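Local coordinates for YfkN protein (Bacillus subtilis subsp. subtilis, PDB 3GVE) that belongs to the calcineurin-like phosphoesterase family and holds a manganese and a magnesium ion at adjoining sites, at residues A[106-111]-A[176-181]; A[132-137]-A[141-146]; A[174-177]-A[182-185]; A[168-173]-A[194-199]; A[77-82]-A[89-94]. All coordinates share one frame; numbering follows the deposited sequence.

Contact 1 of 5, residues A[106-111]-A[176-181]. With MG (magnesium ion), chain D.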
# COMPACT_ATOMS: atom_id res chain seq x y z
N LEU A 106 -17.81 -7.38 6.31
CA LEU A 106 -17.46 -6.55 5.18
C LEU A 106 -16.61 -5.39 5.61
O LEU A 106 -16.91 -4.65 6.50
CB LEU A 106 -18.72 -6.04 4.49
CG LEU A 106 -19.73 -7.15 4.15
CD1 LEU A 106 -20.96 -6.59 3.54
CD2 LEU A 106 -19.16 -8.25 3.30
N GLY A 107 -15.47 -5.25 4.89
CA GLY A 107 -14.68 -4.05 5.02
C GLY A 107 -15.06 -3.15 3.82
O GLY A 107 -15.85 -3.51 2.92
N ASN A 108 -14.54 -1.91 3.87
CA ASN A 108 -14.89 -0.98 2.77
C ASN A 108 -14.49 -1.51 1.40
O ASN A 108 -15.15 -1.32 0.39
CB ASN A 108 -14.32 0.44 2.99
CG ASN A 108 -12.87 0.45 3.49
OD1 ASN A 108 -12.51 -0.11 4.52
ND2 ASN A 108 -12.02 1.00 2.67
N HIS A 109 -13.34 -2.17 1.35
CA HIS A 109 -12.80 -2.66 0.04
C HIS A 109 -13.62 -3.82 -0.54
O HIS A 109 -13.45 -4.08 -1.74
CB HIS A 109 -11.31 -2.94 0.12
CG HIS A 109 -10.51 -1.68 0.17
ND1 HIS A 109 -10.35 -0.87 -0.94
CD2 HIS A 109 -9.93 -1.05 1.21
CE1 HIS A 109 -9.64 0.21 -0.58
NE2 HIS A 109 -9.36 0.11 0.71
N GLU A 110 -14.48 -4.46 0.25
CA GLU A 110 -15.36 -5.49 -0.29
C GLU A 110 -16.35 -4.94 -1.32
O GLU A 110 -16.87 -5.70 -2.09
CB GLU A 110 -16.12 -6.19 0.85
CG GLU A 110 -15.52 -7.54 1.31
CD GLU A 110 -14.20 -7.37 2.02
OE1 GLU A 110 -14.11 -6.48 2.87
OE2 GLU A 110 -13.27 -8.11 1.74
N PHE A 111 -16.54 -3.63 -1.32
CA PHE A 111 -17.50 -2.99 -2.22
C PHE A 111 -16.89 -2.49 -3.52
O PHE A 111 -17.60 -2.03 -4.38
CB PHE A 111 -18.18 -1.83 -1.48
CG PHE A 111 -19.02 -2.29 -0.31
CD1 PHE A 111 -20.32 -2.70 -0.51
CD2 PHE A 111 -18.49 -2.34 0.96
CE1 PHE A 111 -21.08 -3.15 0.55
CE2 PHE A 111 -19.24 -2.79 2.01
CZ PHE A 111 -20.53 -3.19 1.81
N MSE A 176 -19.93 5.22 1.18
CA MSE A 176 -20.79 5.99 0.28
C MSE A 176 -19.98 7.02 -0.51
O MSE A 176 -20.38 7.42 -1.58
CB MSE A 176 -21.90 6.69 1.07
CG MSE A 176 -22.88 5.75 1.77
SE MSE A 176 -23.66 4.35 0.65
CE MSE A 176 -24.34 5.40 -0.84
N THR A 177 -18.85 7.43 0.03
CA THR A 177 -17.90 8.29 -0.67
C THR A 177 -16.89 7.45 -1.46
O THR A 177 -16.71 7.65 -2.64
CB THR A 177 -17.14 9.18 0.34
OG1 THR A 177 -18.08 10.02 1.00
CG2 THR A 177 -16.10 10.05 -0.35
N TRP A 178 -16.24 6.51 -0.80
CA TRP A 178 -15.19 5.71 -1.43
C TRP A 178 -15.69 4.91 -2.62
O TRP A 178 -14.95 4.69 -3.56
CB TRP A 178 -14.56 4.77 -0.39
CG TRP A 178 -13.91 5.46 0.77
CD1 TRP A 178 -13.22 6.63 0.74
CD2 TRP A 178 -13.86 4.99 2.11
NE1 TRP A 178 -12.75 6.93 1.99
CE2 TRP A 178 -13.14 5.94 2.86
CE3 TRP A 178 -14.39 3.88 2.77
CZ2 TRP A 178 -12.90 5.79 4.22
CZ3 TRP A 178 -14.16 3.74 4.12
CH2 TRP A 178 -13.43 4.69 4.83
N ASP A 179 -16.93 4.44 -2.54
CA ASP A 179 -17.57 3.65 -3.61
C ASP A 179 -18.88 4.30 -4.08
O ASP A 179 -19.86 3.65 -4.33
CB ASP A 179 -17.78 2.19 -3.17
CG ASP A 179 -16.67 1.28 -3.65
OD1 ASP A 179 -16.41 1.26 -4.86
OD2 ASP A 179 -16.04 0.61 -2.83
N LYS A 180 -18.84 5.62 -4.19
CA LYS A 180 -19.98 6.38 -4.71
C LYS A 180 -20.58 5.80 -6.02
O LYS A 180 -21.76 5.59 -6.11
CB LYS A 180 -19.59 7.84 -4.90
CG LYS A 180 -20.75 8.74 -5.32
CD LYS A 180 -20.40 10.21 -5.14
CE LYS A 180 -21.47 11.11 -5.71
NZ LYS A 180 -21.26 11.18 -7.17
N LYS A 181 -19.74 5.50 -6.99
CA LYS A 181 -20.23 4.98 -8.27
C LYS A 181 -20.98 3.66 -8.08
O LYS A 181 -22.03 3.46 -8.65
CB LYS A 181 -19.09 4.84 -9.29
CG LYS A 181 -19.52 4.34 -10.67
CD LYS A 181 -18.37 4.41 -11.66
CE LYS A 181 -18.82 4.87 -13.05
NZ LYS A 181 -17.75 4.75 -14.09
MG MG D . -10.81 -0.67 5.57
O HOH W 1 -15.63 1.38 -0.23
O HOH W 2 -8.41 -0.22 5.70
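Asn108, in the Gly107-Asn108-His109-Glu110 signature of the calcineurin-like metal site, meets Trp178 where helix 175-178 ends. Asn108 CB lies 3.4 Å from Trp178 CE3. The approach is oblique, with amide and indole planes 49° apart. The first torsion of Asn108 holds the amide between the backbone N and the carbonyl carbon. With chi1 at 43°, CB lies against the indole and Asn108 OD1 binds the magnesium ion at 2.1 Å. Water 2, at 2.4 Å, is a further ligand of that ion, and Asp64, His216 and His249 complete the site. The other amide atom, ND2, is hydrogen-bonded to a citric acid molecule.

Gly107 leads into the 3-10 segment 108-111, which holds the rest of the signature, and one of the signature's own side chains ties it together. Gly107 N donates to Glu110 OE1 over 2.7 Å, meeting the carboxylate on its anti side and 22° out of its plane. Glu110 also accepts from the backbone N of Asp64, Leu65 and Ile66, which links the loop to the neighbouring metal-ligand loop.

A second link across the contact runs through solvent. Water 1 donates to Asn108 O at 2.8 Å and to Asp179 OD2 at 2.7 Å, joining the metal-ligand residue to the residue between helices 175-178 and 180-183. Asp179 OD2 also accepts from Asn112 ND2, and Phe111 CB packs 3.5 Å from Asp179 OD2.

Contact 2 of 5, residues A[132-137]-A[141-146]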
# COMPACT_ATOMS: atom_id res chain seq x y z
N ALA A 132 -24.47 -5.34 9.79
CA ALA A 132 -25.71 -4.84 10.35
C ALA A 132 -26.07 -3.45 9.87
O ALA A 132 -27.23 -3.08 9.96
CB ALA A 132 -25.65 -4.86 11.88
N ASN A 133 -25.10 -2.68 9.39
CA ASN A 133 -25.36 -1.25 9.12
C ASN A 133 -25.60 -0.83 7.67
O ASN A 133 -26.14 0.23 7.44
CB ASN A 133 -24.36 -0.33 9.87
CG ASN A 133 -22.91 -0.42 9.34
OD1 ASN A 133 -22.43 -1.46 8.92
ND2 ASN A 133 -22.20 0.71 9.41
N VAL A 134 -25.24 -1.66 6.71
CA VAL A 134 -25.57 -1.36 5.32
C VAL A 134 -27.01 -1.77 5.04
O VAL A 134 -27.39 -2.89 5.29
CB VAL A 134 -24.62 -2.04 4.31
CG1 VAL A 134 -24.97 -1.62 2.87
CG2 VAL A 134 -23.17 -1.68 4.63
N LYS A 135 -27.80 -0.83 4.53
CA LYS A 135 -29.22 -1.07 4.29
C LYS A 135 -29.63 -0.75 2.85
O LYS A 135 -28.95 -0.05 2.14
CB LYS A 135 -30.04 -0.26 5.31
CG LYS A 135 -29.86 -0.79 6.74
CD LYS A 135 -30.65 0.00 7.76
CE LYS A 135 -30.41 -0.48 9.17
NZ LYS A 135 -31.26 0.25 10.13
N THR A 136 -30.76 -1.31 2.43
CA THR A 136 -31.34 -0.95 1.15
C THR A 136 -31.86 0.49 1.29
O THR A 136 -31.95 1.00 2.39
CB THR A 136 -32.51 -1.88 0.75
OG1 THR A 136 -33.58 -1.69 1.67
CG2 THR A 136 -32.09 -3.36 0.75
N THR A 137 -32.20 1.10 0.17
CA THR A 137 -32.70 2.49 0.21
C THR A 137 -34.01 2.60 0.98
O THR A 137 -34.33 3.66 1.48
CB THR A 137 -32.83 3.12 -1.19
OG1 THR A 137 -33.72 2.34 -2.00
CG2 THR A 137 -31.48 3.22 -1.88
N ASN A 141 -32.08 -4.53 6.04
CA ASN A 141 -30.70 -4.96 6.06
C ASN A 141 -30.32 -5.51 4.70
O ASN A 141 -31.01 -6.34 4.16
CB ASN A 141 -30.46 -6.01 7.13
CG ASN A 141 -30.45 -5.43 8.52
OD1 ASN A 141 -31.40 -5.59 9.27
ND2 ASN A 141 -29.37 -4.76 8.86
N ARG A 142 -29.20 -5.02 4.16
CA ARG A 142 -28.73 -5.45 2.86
C ARG A 142 -27.99 -6.79 2.93
O ARG A 142 -27.85 -7.46 1.94
CB ARG A 142 -27.81 -4.36 2.28
CG ARG A 142 -27.26 -4.66 0.88
CD ARG A 142 -28.38 -5.01 -0.12
NE ARG A 142 -27.88 -5.20 -1.47
CZ ARG A 142 -27.22 -6.28 -1.86
NH1 ARG A 142 -26.97 -7.25 -1.01
NH2 ARG A 142 -26.82 -6.38 -3.11
N TYR A 143 -27.52 -7.14 4.12
CA TYR A 143 -26.77 -8.38 4.39
C TYR A 143 -27.34 -9.02 5.64
O TYR A 143 -28.03 -8.40 6.40
CB TYR A 143 -25.26 -8.07 4.59
CG TYR A 143 -24.71 -7.35 3.39
CD1 TYR A 143 -24.39 -8.05 2.24
CD2 TYR A 143 -24.58 -5.97 3.37
CE1 TYR A 143 -23.95 -7.38 1.12
CE2 TYR A 143 -24.14 -5.31 2.28
CZ TYR A 143 -23.83 -6.01 1.15
OH TYR A 143 -23.43 -5.36 0.02
N THR A 144 -27.01 -10.28 5.84
CA THR A 144 -27.30 -10.96 7.10
C THR A 144 -26.79 -10.09 8.26
O THR A 144 -25.60 -9.85 8.37
CB THR A 144 -26.53 -12.30 7.15
OG1 THR A 144 -26.74 -13.03 5.93
CG2 THR A 144 -26.95 -13.13 8.32
N PRO A 145 -27.68 -9.59 9.11
CA PRO A 145 -27.22 -8.62 10.11
C PRO A 145 -26.42 -9.21 11.25
O PRO A 145 -25.49 -8.50 11.78
CB PRO A 145 -28.50 -7.94 10.60
CG PRO A 145 -29.52 -9.02 10.46
CD PRO A 145 -29.15 -9.75 9.13
N TYR A 146 -26.68 -10.45 11.60
CA TYR A 146 -25.99 -11.12 12.68
C TYR A 146 -26.36 -12.59 12.53
O TYR A 146 -27.28 -12.89 11.79
CB TYR A 146 -26.42 -10.57 14.05
CG TYR A 146 -27.85 -10.91 14.42
CD1 TYR A 146 -28.17 -12.12 14.98
CD2 TYR A 146 -28.88 -10.01 14.19
CE1 TYR A 146 -29.48 -12.45 15.32
CE2 TYR A 146 -30.19 -10.33 14.52
CZ TYR A 146 -30.48 -11.55 15.09
OH TYR A 146 -31.77 -11.88 15.41
O HOH W 3 -27.31 -5.17 6.72
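A chain reversal brings Lys135 and Asn141 together in a single beta bridge, their CA atoms 4.5 Å apart, where the chain turns back after strand 134-135, before strand 146-154. The direct backbone evidence is one hydrogen bond: Arg142 N donates to Val134 O over 3.0 Å, nearly straight at 167°. Water 3 lies 2.7 Å from the same Val134 O and probably donates to it, while accepting from Asn141 ND2 at 3.0 Å, with a longer bond from Tyr143 N. The Val134 carbonyl is therefore held by backbone and, probably, solvent.

The side chains of Val134 and Arg142 run side by side in the same direction. With Val134 CG1 anti to the backbone N (chi1 -176°), that methyl reaches the rim of the Tyr143 ring, 3.8 Å from CE2 and near the ring plane. Arg142 approaches the same ring differently: its chain bends at chi2 (53°), and CG rests 3.4 Å above one face, displaced toward the rim. Tyr143 is thus packed at an edge by one residue and over a face by the other. Further along, Ala132 CB sits 3.6 Å from Pro145 O, a carbonyl that this contact buries without any polar partner in the model.

Around the reversal, Arg142 forms a salt bridge with Asp119 of helix 115-123, whose Leu115 and Leu118 also touch Tyr143. Strand 134-135 pairs antiparallel with strand 188-189, and Lys135 backbone-bonds to Gln188 there.

Contact 3 of 5, residues A[174-177]-A[182-185]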
# COMPACT_ATOMS: atom_id res chain seq x y z
N GLN A 174 -18.44 5.79 5.34
CA GLN A 174 -17.70 6.46 4.31
C GLN A 174 -17.61 5.65 3.01
O GLN A 174 -17.11 6.16 2.02
CB GLN A 174 -16.29 6.80 4.82
CG GLN A 174 -16.22 7.95 5.82
CD GLN A 174 -16.70 7.58 7.21
OE1 GLN A 174 -16.87 6.42 7.54
NE2 GLN A 174 -16.92 8.58 8.05
N ILE A 175 -18.09 4.41 3.00
CA ILE A 175 -18.14 3.65 1.74
C ILE A 175 -19.02 4.39 0.71
O ILE A 175 -18.84 4.23 -0.46
CB ILE A 175 -18.63 2.18 1.92
CG1 ILE A 175 -20.07 2.12 2.43
CG2 ILE A 175 -17.70 1.39 2.83
CD1 ILE A 175 -20.66 0.68 2.41
N MSE A 176 -19.93 5.22 1.18
CA MSE A 176 -20.79 5.99 0.28
C MSE A 176 -19.98 7.02 -0.51
O MSE A 176 -20.38 7.42 -1.58
CB MSE A 176 -21.90 6.69 1.07
CG MSE A 176 -22.88 5.75 1.77
SE MSE A 176 -23.66 4.35 0.65
CE MSE A 176 -24.34 5.40 -0.84
N THR A 177 -18.85 7.43 0.03
CA THR A 177 -17.90 8.29 -0.67
C THR A 177 -16.89 7.45 -1.46
O THR A 177 -16.71 7.65 -2.64
CB THR A 177 -17.14 9.18 0.34
OG1 THR A 177 -18.08 10.02 1.00
CG2 THR A 177 -16.10 10.05 -0.35
N ASN A 182 -20.43 2.77 -7.26
CA ASN A 182 -21.06 1.46 -7.06
C ASN A 182 -22.24 1.46 -6.11
O ASN A 182 -23.03 0.53 -6.12
CB ASN A 182 -20.04 0.44 -6.52
CG ASN A 182 -19.06 -0.02 -7.57
OD1 ASN A 182 -19.34 0.02 -8.75
ND2 ASN A 182 -17.89 -0.46 -7.12
N LEU A 183 -22.34 2.48 -5.27
CA LEU A 183 -23.29 2.44 -4.17
C LEU A 183 -24.39 3.50 -4.15
O LEU A 183 -25.44 3.26 -3.59
CB LEU A 183 -22.55 2.47 -2.82
CG LEU A 183 -21.53 1.34 -2.63
CD1 LEU A 183 -20.94 1.46 -1.23
CD2 LEU A 183 -22.20 -0.03 -2.82
N GLU A 184 -24.13 4.67 -4.73
CA GLU A 184 -25.11 5.75 -4.71
C GLU A 184 -26.44 5.30 -5.31
O GLU A 184 -26.48 4.72 -6.38
CB GLU A 184 -24.57 6.96 -5.47
CG GLU A 184 -25.44 8.20 -5.38
CD GLU A 184 -24.78 9.41 -6.03
OE1 GLU A 184 -24.16 9.25 -7.08
OE2 GLU A 184 -24.89 10.49 -5.46
N GLY A 185 -27.52 5.52 -4.58
CA GLY A 185 -28.83 5.12 -5.05
C GLY A 185 -29.19 3.66 -4.84
O GLY A 185 -30.31 3.24 -5.12
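Thr177 N donates to Gln174 O over 2.9 Å, and this turn, 174-177, presents Ile175 and Met176, here selenomethionine, to Leu183 at the end of helix 180-183. Two consecutive short helices, 175-178 and 180-183, thereby pack against each other through apolar side chains; no hydrogen bond crosses between the two segments. Leu183 meets the two residues at different points, CD1 for Ile175, and CB and the carbonyl O for Met176. Leu183 CD1 enters beside Ile175, 3.7 Å from Ile175 CD1 and 3.6 Å from Ile175 O, the two side chains crossing at about a right angle. Ile175 CG1 lies between the backbone N and the carbonyl carbon (chi1 63°), which puts that arm next to the leucine methyl.

Met176 approaches the CB and carbonyl of Leu183. Bends at chi2 (-50°) and chi3 (-53°) curl the chain back, so that Met176 CE lies 4.0 Å from Leu183 CB and 3.7 Å from Leu183 O, with SE close to the same CB.

Ile175 and Met176 both continue onto Val189 of strand 188-189, and Ile175 also touches Phe111 in the 3-10 segment 108-111. Asn182 ND2 donates to Phe111 O, tying helix 180-183 to that segment as well.

Contact 4 of 5, residues A[168-173]-A[194-199]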
# COMPACT_ATOMS: atom_id res chain seq x y z
N ILE A 168 -21.87 -10.02 14.98
CA ILE A 168 -22.42 -8.84 14.32
C ILE A 168 -21.27 -8.09 13.68
O ILE A 168 -20.18 -8.07 14.21
CB ILE A 168 -23.19 -7.93 15.33
CG1 ILE A 168 -23.88 -6.76 14.61
CG2 ILE A 168 -22.27 -7.44 16.46
CD1 ILE A 168 -24.88 -5.98 15.50
N GLY A 169 -21.51 -7.47 12.53
CA GLY A 169 -20.45 -6.77 11.82
C GLY A 169 -20.84 -5.36 11.41
O GLY A 169 -21.99 -5.08 11.21
N PHE A 170 -19.84 -4.51 11.28
CA PHE A 170 -19.99 -3.09 10.91
C PHE A 170 -18.93 -2.64 9.92
O PHE A 170 -17.80 -3.07 9.99
CB PHE A 170 -19.90 -2.19 12.16
CG PHE A 170 -20.74 -2.65 13.29
CD1 PHE A 170 -22.10 -2.42 13.31
CD2 PHE A 170 -20.16 -3.34 14.33
CE1 PHE A 170 -22.87 -2.88 14.36
CE2 PHE A 170 -20.93 -3.79 15.39
CZ PHE A 170 -22.29 -3.55 15.40
N VAL A 171 -19.32 -1.73 9.03
CA VAL A 171 -18.41 -1.12 8.06
C VAL A 171 -18.53 0.41 8.15
O VAL A 171 -19.54 0.92 8.58
CB VAL A 171 -18.72 -1.64 6.62
CG1 VAL A 171 -20.02 -1.02 6.08
CG2 VAL A 171 -17.56 -1.38 5.66
N PRO A 172 -17.50 1.15 7.77
CA PRO A 172 -17.61 2.61 7.89
C PRO A 172 -18.63 3.19 6.89
O PRO A 172 -18.70 2.76 5.76
CB PRO A 172 -16.20 3.12 7.58
CG PRO A 172 -15.30 1.94 7.94
CD PRO A 172 -16.11 0.75 7.46
N PRO A 173 -19.40 4.18 7.33
CA PRO A 173 -20.37 4.82 6.44
C PRO A 173 -19.74 5.54 5.26
O PRO A 173 -20.44 5.81 4.30
CB PRO A 173 -21.12 5.80 7.36
CG PRO A 173 -20.80 5.43 8.72
CD PRO A 173 -19.50 4.68 8.72
N GLU A 194 -25.28 3.38 16.30
CA GLU A 194 -26.74 3.30 16.18
C GLU A 194 -27.17 1.95 15.62
O GLU A 194 -28.07 1.34 16.14
CB GLU A 194 -27.30 4.42 15.30
CG GLU A 194 -27.26 5.78 15.93
CD GLU A 194 -27.65 6.88 14.96
OE1 GLU A 194 -28.28 6.59 13.94
OE2 GLU A 194 -27.30 8.05 15.23
N SER A 195 -26.44 1.39 14.71
CA SER A 195 -26.70 0.02 14.20
C SER A 195 -26.55 -0.97 15.31
O SER A 195 -27.35 -1.95 15.44
CB SER A 195 -25.89 -0.25 12.93
OG SER A 195 -25.76 -1.63 12.72
N ALA A 196 -25.50 -0.82 16.11
CA ALA A 196 -25.28 -1.74 17.22
C ALA A 196 -26.43 -1.66 18.22
O ALA A 196 -26.93 -2.69 18.66
CB ALA A 196 -23.94 -1.45 17.90
N ASN A 197 -26.84 -0.44 18.58
CA ASN A 197 -27.90 -0.26 19.56
C ASN A 197 -29.25 -0.78 19.06
O ASN A 197 -30.05 -1.21 19.84
CB ASN A 197 -27.95 1.20 20.01
CG ASN A 197 -26.88 1.52 21.03
OD1 ASN A 197 -26.41 0.66 21.72
ND2 ASN A 197 -26.53 2.78 21.11
N GLU A 198 -29.47 -0.76 17.76
CA GLU A 198 -30.70 -1.27 17.16
C GLU A 198 -30.69 -2.80 17.14
O GLU A 198 -31.70 -3.44 17.35
CB GLU A 198 -30.79 -0.71 15.75
CG GLU A 198 -31.96 -1.15 14.87
CD GLU A 198 -31.84 -0.54 13.48
OE1 GLU A 198 -31.98 0.67 13.35
OE2 GLU A 198 -31.57 -1.26 12.53
N THR A 199 -29.52 -3.37 16.90
CA THR A 199 -29.41 -4.80 16.62
C THR A 199 -29.17 -5.69 17.84
O THR A 199 -29.72 -6.76 17.93
CB THR A 199 -28.35 -5.06 15.51
OG1 THR A 199 -28.66 -4.27 14.36
CG2 THR A 199 -28.35 -6.53 15.10
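Ile168 reaches Thr199 because its chain is extended: CG1 stands opposite the backbone N (chi1 -175°) and the chain stays extended beyond CG1, which carries Ile168 CD1 to 3.5 Å from Thr199 CG2. Phe170, two residues on and facing the same helix, has CG anti to the carbonyl carbon, beside the backbone N (chi1 -48°), and the ring's far end meets Ala196 and Ser195. Phe170 CZ is 3.7 Å from Ala196 CB, an oblique approach. Ser195 OG lies near the ring plane at the edge, 3.6 Å from Phe170 CE1, but Ser195 is modelled in two conformers, so this detail is provisional.

The facing side of the helix has a polar tie of its own. Ser195 O accepts from Thr199 OG1 at 2.9 Å and from Thr199 N at 3.0 Å, and these donors approach from opposite faces of the carbonyl plane. The hydroxyl donates within the helix, while the methyl CG2 is turned to Ile168.

The short segments 168-170 and 194-199 run nearly antiparallel, at 160°, with axes 9.7 Å apart at closest approach. Strand 160-170 pairs in parallel with strand 210-215, through Ile212 and Leu214 among others, and helix 192-205 lies between the two in sequence, packed on the first: a beta-alpha-beta crossover, its connection enlarged by helices 175-178 and 180-183 and strand 188-189.

Contact 5 of 5, residues A[77-82]-A[89-94]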
# COMPACT_ATOMS: atom_id res chain seq x y z
N LYS A 77 -11.62 -10.40 -12.56
CA LYS A 77 -11.50 -10.36 -14.01
C LYS A 77 -11.80 -11.70 -14.66
O LYS A 77 -12.52 -11.76 -15.63
CB LYS A 77 -10.12 -9.85 -14.42
CG LYS A 77 -9.90 -8.39 -14.11
CD LYS A 77 -8.58 -7.91 -14.68
CE LYS A 77 -8.32 -6.46 -14.35
NZ LYS A 77 -7.10 -5.98 -15.07
N TYR A 78 -11.23 -12.77 -14.12
CA TYR A 78 -11.35 -14.09 -14.74
C TYR A 78 -12.52 -14.95 -14.28
O TYR A 78 -12.91 -15.86 -14.98
CB TYR A 78 -10.04 -14.88 -14.60
CG TYR A 78 -8.95 -14.37 -15.52
CD1 TYR A 78 -8.64 -15.04 -16.70
CD2 TYR A 78 -8.25 -13.22 -15.22
CE1 TYR A 78 -7.64 -14.57 -17.54
CE2 TYR A 78 -7.28 -12.75 -16.05
CZ TYR A 78 -6.98 -13.43 -17.20
OH TYR A 78 -6.00 -12.94 -18.01
N GLN A 79 -13.07 -14.66 -13.11
CA GLN A 79 -14.11 -15.49 -12.52
C GLN A 79 -15.38 -14.76 -12.10
O GLN A 79 -16.20 -15.33 -11.42
CB GLN A 79 -13.52 -16.27 -11.34
CG GLN A 79 -12.23 -16.98 -11.70
CD GLN A 79 -11.76 -17.93 -10.63
OE1 GLN A 79 -12.26 -17.92 -9.51
NE2 GLN A 79 -10.77 -18.74 -10.95
N LYS A 80 -15.56 -13.52 -12.53
CA LYS A 80 -16.71 -12.74 -12.12
C LYS A 80 -18.04 -13.45 -12.33
O LYS A 80 -18.85 -13.54 -11.43
CB LYS A 80 -16.74 -11.37 -12.82
CG LYS A 80 -17.91 -10.49 -12.39
CD LYS A 80 -17.79 -9.06 -12.87
CE LYS A 80 -19.13 -8.38 -12.78
NZ LYS A 80 -19.22 -7.49 -11.61
N ASP A 81 -18.27 -13.95 -13.53
CA ASP A 81 -19.57 -14.51 -13.85
C ASP A 81 -19.91 -15.73 -13.01
O ASP A 81 -20.99 -15.81 -12.46
CB ASP A 81 -19.67 -14.83 -15.35
CG ASP A 81 -19.68 -13.58 -16.19
OD1 ASP A 81 -20.17 -12.55 -15.72
OD2 ASP A 81 -19.19 -13.64 -17.33
N ASP A 82 -18.96 -16.65 -12.87
CA ASP A 82 -19.18 -17.86 -12.08
C ASP A 82 -19.23 -17.61 -10.57
O ASP A 82 -19.91 -18.32 -9.85
CB ASP A 82 -18.16 -18.92 -12.41
CG ASP A 82 -18.31 -19.45 -13.82
OD1 ASP A 82 -19.42 -19.39 -14.35
OD2 ASP A 82 -17.29 -19.88 -14.38
N THR A 89 -16.61 -20.93 -6.34
CA THR A 89 -16.32 -20.23 -5.09
C THR A 89 -15.17 -19.24 -5.31
O THR A 89 -14.19 -19.55 -5.94
CB THR A 89 -15.90 -21.23 -4.02
OG1 THR A 89 -16.93 -22.20 -3.85
CG2 THR A 89 -15.65 -20.53 -2.68
N HIS A 90 -15.29 -18.04 -4.77
CA HIS A 90 -14.17 -17.09 -4.85
C HIS A 90 -12.94 -17.80 -4.24
O HIS A 90 -13.03 -18.32 -3.15
CB HIS A 90 -14.51 -15.83 -4.05
CG HIS A 90 -13.56 -14.69 -4.28
ND1 HIS A 90 -12.21 -14.80 -4.06
CD2 HIS A 90 -13.78 -13.44 -4.73
CE1 HIS A 90 -11.63 -13.65 -4.35
NE2 HIS A 90 -12.56 -12.81 -4.76
N PRO A 91 -11.81 -17.81 -4.94
CA PRO A 91 -10.62 -18.52 -4.44
C PRO A 91 -10.17 -18.07 -3.04
O PRO A 91 -9.70 -18.89 -2.29
CB PRO A 91 -9.56 -18.19 -5.50
CG PRO A 91 -10.34 -18.04 -6.73
CD PRO A 91 -11.60 -17.33 -6.32
N ILE A 92 -10.34 -16.80 -2.70
CA ILE A 92 -10.01 -16.36 -1.35
C ILE A 92 -10.95 -17.01 -0.32
O ILE A 92 -10.53 -17.49 0.72
CB ILE A 92 -10.02 -14.83 -1.24
CG1 ILE A 92 -8.82 -14.27 -2.02
CG2 ILE A 92 -10.01 -14.40 0.22
CD1 ILE A 92 -8.83 -12.76 -2.14
N ILE A 93 -12.23 -17.03 -0.65
CA ILE A 93 -13.22 -17.71 0.18
C ILE A 93 -12.93 -19.22 0.31
O ILE A 93 -13.10 -19.78 1.37
CB ILE A 93 -14.66 -17.44 -0.32
CG1 ILE A 93 -14.98 -15.93 -0.25
CG2 ILE A 93 -15.70 -18.27 0.48
CD1 ILE A 93 -14.89 -15.32 1.18
N SER A 94 -12.46 -19.86 -0.76
CA SER A 94 -12.01 -21.28 -0.63
C SER A 94 -10.95 -21.47 0.42
O SER A 94 -10.98 -22.47 1.13
CB SER A 94 -11.50 -21.82 -1.94
OG SER A 94 -12.47 -21.70 -2.97
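Gln79 extends from helix 70-85 to Pro91, the first residue of helix 91-98, so the contact bridges two successive helices joined by a short loop. From CB the chain leaves with CG beside the backbone N (chi1 -50°) and continues extended through CG, spanning the gap between backbones whose nearest CA atoms, those of Gln79 and His90, are 7.8 Å apart. Gln79 CD comes within 4.2 Å of Pro91 CG. At the tip, Gln79 OE1 meets the proline ring, 3.3 Å from Pro91 CD and 3.4 Å from Pro91 CG, the two side chains crossing at a slant. OE1 is nearly syn to CB about the CG-CD bond. This is van der Waals packing of an amide oxygen on ring carbons, and no hydrogen bond joins the segments.

Pro91 is also touched by Ile328 and Thr331 of helix 322-340. The start of helix 91-98 is fixed from within: Ser94 N donates to His90 O over 2.9 Å. His90 itself is the N-cap, its ND1 accepting from Ile92 N at 3.1 Å, with the donor only 8° out of the imidazole plane.

Contact 5 closes first along the chain, joining helices 70-85 and 91-98 before any other contact opens; it touches none of the others. Contact 1 opens next at 106-111, and contact 2 opens and closes within its span. Contact 4 begins at 168-173, before contact 1 has closed, so these two cross. Contact 3 starts at 174-177, shares Met176 and Thr177 with contact 1, and closes wholly within the span of contact 4. Phe111 ties the metal-site loop of contact 1 to Tyr143 of contact 2 and Leu183 of contact 3. Separately, a Lys135-Glu198 salt bridge joins contacts 2 and 4, tying strand 134-135 to helix 192-205.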